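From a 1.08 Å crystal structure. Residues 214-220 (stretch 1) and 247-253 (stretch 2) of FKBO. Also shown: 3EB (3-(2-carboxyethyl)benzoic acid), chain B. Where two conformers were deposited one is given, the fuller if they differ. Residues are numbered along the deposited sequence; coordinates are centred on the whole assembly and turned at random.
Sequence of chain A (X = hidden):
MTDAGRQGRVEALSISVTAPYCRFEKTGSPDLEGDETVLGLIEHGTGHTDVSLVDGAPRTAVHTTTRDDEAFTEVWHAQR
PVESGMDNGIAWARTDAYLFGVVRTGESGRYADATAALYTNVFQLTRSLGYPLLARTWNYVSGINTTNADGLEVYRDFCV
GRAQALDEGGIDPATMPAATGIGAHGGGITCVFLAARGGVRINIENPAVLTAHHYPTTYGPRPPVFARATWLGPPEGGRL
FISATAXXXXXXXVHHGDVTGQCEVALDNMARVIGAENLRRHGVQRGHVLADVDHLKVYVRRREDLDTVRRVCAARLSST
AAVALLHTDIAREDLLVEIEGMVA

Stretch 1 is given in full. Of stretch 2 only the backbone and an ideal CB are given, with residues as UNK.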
# COMPACT_ATOMS: atom_id res chain seq x y z
N HIS A 214 -13.04 -6.87 -11.02
CA HIS A 214 -14.18 -6.82 -11.95
C HIS A 214 -14.06 -5.70 -12.98
O HIS A 214 -14.98 -5.50 -13.77
CB HIS A 214 -15.50 -6.64 -11.18
CG HIS A 214 -15.84 -7.79 -10.30
ND1 HIS A 214 -16.88 -7.74 -9.39
CD2 HIS A 214 -15.29 -9.01 -10.18
CE1 HIS A 214 -16.95 -8.89 -8.74
NE2 HIS A 214 -16.00 -9.68 -9.20
N TYR A 215 -12.96 -4.96 -12.99
CA TYR A 215 -12.78 -3.93 -13.99
C TYR A 215 -12.92 -4.52 -15.40
O TYR A 215 -12.48 -5.63 -15.68
CB TYR A 215 -11.42 -3.27 -13.90
CG TYR A 215 -11.21 -2.21 -12.81
CD1 TYR A 215 -12.19 -1.89 -11.86
CD2 TYR A 215 -10.01 -1.53 -12.75
CE1 TYR A 215 -11.94 -0.93 -10.91
CE2 TYR A 215 -9.74 -0.58 -11.78
CZ TYR A 215 -10.70 -0.28 -10.85
OH TYR A 215 -10.48 0.65 -9.84
N PRO A 216 -13.45 -3.72 -16.33
CA PRO A 216 -13.61 -4.19 -17.71
C PRO A 216 -12.26 -4.26 -18.42
O PRO A 216 -11.23 -3.75 -17.95
CB PRO A 216 -14.52 -3.12 -18.33
CG PRO A 216 -14.20 -1.87 -17.56
CD PRO A 216 -13.97 -2.35 -16.15
N THR A 217 -12.27 -4.86 -19.60
CA THR A 217 -11.00 -5.20 -20.23
C THR A 217 -10.27 -3.99 -20.81
O THR A 217 -9.11 -4.12 -21.19
CB THR A 217 -11.16 -6.28 -21.31
OG1 THR A 217 -12.00 -5.76 -22.35
CG2 THR A 217 -11.75 -7.56 -20.74
N THR A 218 -10.93 -2.84 -20.86
CA THR A 218 -10.23 -1.60 -21.19
C THR A 218 -8.94 -1.45 -20.38
O THR A 218 -7.97 -0.90 -20.88
CB THR A 218 -11.13 -0.39 -20.86
OG1 THR A 218 -12.48 -0.65 -21.27
CG2 THR A 218 -10.59 0.85 -21.53
N TYR A 219 -8.97 -1.90 -19.12
CA TYR A 219 -7.86 -1.72 -18.19
C TYR A 219 -6.91 -2.93 -18.17
O TYR A 219 -6.03 -3.01 -17.30
CB TYR A 219 -8.42 -1.48 -16.78
CG TYR A 219 -9.39 -0.31 -16.74
CD1 TYR A 219 -8.96 1.00 -16.90
CD2 TYR A 219 -10.74 -0.52 -16.55
CE1 TYR A 219 -9.84 2.06 -16.86
CE2 TYR A 219 -11.64 0.54 -16.52
CZ TYR A 219 -11.19 1.82 -16.65
OH TYR A 219 -12.06 2.87 -16.61
N GLY A 220 -7.08 -3.85 -19.12
CA GLY A 220 -6.43 -5.15 -19.12
C GLY A 220 -5.09 -5.19 -19.83
O GLY A 220 -4.45 -4.17 -20.06
N UNK A 247 -9.58 9.42 -7.57
CA UNK A 247 -10.79 10.09 -8.05
C UNK A 247 -11.47 9.29 -9.15
O UNK A 247 -11.38 9.63 -10.35
CB UNK A 247 -10.46 11.49 -8.56
N UNK A 248 -12.13 8.21 -8.72
CA UNK A 248 -12.84 7.29 -9.58
C UNK A 248 -14.28 7.14 -9.06
O UNK A 248 -14.52 7.18 -7.84
CB UNK A 248 -12.13 5.94 -9.64
N UNK A 249 -15.22 6.96 -9.98
CA UNK A 249 -16.60 6.59 -9.63
C UNK A 249 -16.96 5.42 -10.55
O UNK A 249 -16.75 5.47 -11.77
CB UNK A 249 -17.57 7.76 -9.79
N UNK A 250 -17.45 4.33 -9.98
CA UNK A 250 -17.58 3.08 -10.73
C UNK A 250 -16.17 2.58 -10.98
O UNK A 250 -15.41 2.39 -10.01
CB UNK A 250 -18.35 3.27 -12.04
N UNK A 251 -15.78 2.39 -12.25
CA UNK A 251 -14.38 2.16 -12.59
C UNK A 251 -13.75 3.39 -13.22
O UNK A 251 -12.56 3.36 -13.53
CB UNK A 251 -14.25 0.97 -13.54
N UNK A 252 -14.53 4.42 -13.47
CA UNK A 252 -14.10 5.51 -14.33
C UNK A 252 -13.33 6.60 -13.61
O UNK A 252 -13.76 7.09 -12.57
CB UNK A 252 -15.32 6.13 -15.02
N UNK A 253 -12.24 7.05 -14.23
CA UNK A 253 -11.61 8.29 -13.82
C UNK A 253 -12.62 9.41 -13.97
O UNK A 253 -13.26 9.55 -15.03
CB UNK A 253 -10.35 8.57 -14.64
C 3EB B . -7.89 2.32 -8.74
O 3EB B . -7.93 1.41 -9.57
CA 3EB B . -6.74 3.29 -8.67
OAB 3EB B . -2.96 -1.99 -8.60
OAD 3EB B . -2.51 -2.31 -6.45
CAE 3EB B . -5.36 1.83 -6.39
CAF 3EB B . -4.94 0.95 -5.39
CAG 3EB B . -5.00 1.62 -7.72
CAH 3EB B . -4.16 -0.15 -5.71
CAL 3EB B . -3.03 -1.63 -7.41
CAM 3EB B . -4.23 0.50 -8.02
CAN 3EB B . -3.82 -0.40 -7.04
OXT 3EB B . -8.86 2.55 -7.91
C2 3EB B . -5.38 2.59 -8.82

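Position 247 has phi/psi of -82/75, and an ideal CB there finds nothing of stretch 1 within 5.5 Å. No clear preference follows. The deposited residue is Gly247, which makes no contact with stretch 1.

At position 248 the backbone is extended (-127/146) and CA-to-CB points toward stretch 1. The ideal CB is still more than 5.5 Å from it, so a short side chain would not reach. The space ahead leads to the Tyr215 hydroxyl and the carboxylate of 3EB. A medium or long side chain would suit, either aliphatic or polar. The residue is Ile248. Its CD1 lies 4.2 Å from Tyr215 OH and 3.4 Å from 3EB OXT. Tyr215 OH itself donates a hydrogen bond to 3EB O (2.7 Å), so Ile248 packs beside that polar contact without joining it.

Position 249 is also extended, and its side chain is out of reach of stretch 1. Many residues would fit. It is Leu249, which begins a type II' turn closed by a hydrogen bond from the N of position 252 to Leu249 O (3.0 Å).

Position 250 has phi/psi of 69/-122. Positive phi favours glycine, and this is the second place of the turn. The residue is Gly250.

Position 251 faces stretch 1 most directly. Its ideal CB is 3.9 Å from Tyr215 CD1 and 4.0 Å from Tyr219 CE2, with Pro216 close by. Two aromatic rings and a proline invite a flat side chain, while the Tyr219 hydroxyl offers a polar partner. Histidine, asparagine or glutamine could combine packing with polarity; a purely hydrocarbon ring such as phenylalanine could use the packing alone. The residue is His251, with chi1 p. Its ND1 hydrogen-bonds Tyr219 OH at 2.7 Å, and either could be the donor. Pro216 lies over one face of the imidazole, with Pro216 CG 3.8 Å from the ring centroid. His251 CB makes an off-centre CH-pi contact with the Tyr215 ring, 4.3 Å from its centroid. The His251 and Tyr219 rings meet obliquely, their planes at 66°.

At position 252 CA-to-CB points away from stretch 1. A long polar side chain would be tolerated. Arg252 runs alongside its own strand to the next residue: its NH2 donates to the backbone O of position 253 (3.0 Å), and its NE adds a weak bond to the same oxygen (3.4 Å).

At position 253 CA-to-CB points sideways, so stretch 1 demands little. Small or branched residues would suit the extended backbone. It is Thr253, its OG1 hydrogen-bonded elsewhere in the structure. A water accepts from Thr253 N (2.9 Å) and hydrogen-bonds Tyr219 OH (2.7 Å), linking the two stretches.

Stretch 2 (247-253) GILGHRT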
# COMPACT_ATOMS: atom_id res chain seq x y z
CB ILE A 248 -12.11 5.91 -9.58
CG1 ILE A 248 -10.89 5.92 -10.52
CG2 ILE A 248 -13.02 4.76 -9.99
CD1 ILE A 248 -9.92 4.75 -10.32
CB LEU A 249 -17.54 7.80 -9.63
CG LEU A 249 -17.24 8.85 -8.52
CD1 LEU A 249 -18.13 10.07 -8.70
CD2 LEU A 249 -17.29 8.37 -7.01
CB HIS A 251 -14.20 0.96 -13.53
CG HIS A 251 -14.92 1.11 -14.83
ND1 HIS A 251 -14.53 2.02 -15.80
CD2 HIS A 251 -16.04 0.51 -15.28
CE1 HIS A 251 -15.40 1.95 -16.80
NE2 HIS A 251 -16.32 1.05 -16.50
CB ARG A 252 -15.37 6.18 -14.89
CG ARG A 252 -15.91 5.81 -16.24
CD ARG A 252 -16.76 7.03 -16.78
NE ARG A 252 -16.08 8.32 -16.49
CZ ARG A 252 -16.46 9.53 -16.86
NH1 ARG A 252 -17.55 9.70 -17.60
NH2 ARG A 252 -15.71 10.58 -16.50
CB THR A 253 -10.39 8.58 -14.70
OG1 THR A 253 -9.45 7.53 -14.50
CG2 THR A 253 -9.77 9.93 -14.36
O HOH W 1 -11.62 5.58 -16.71
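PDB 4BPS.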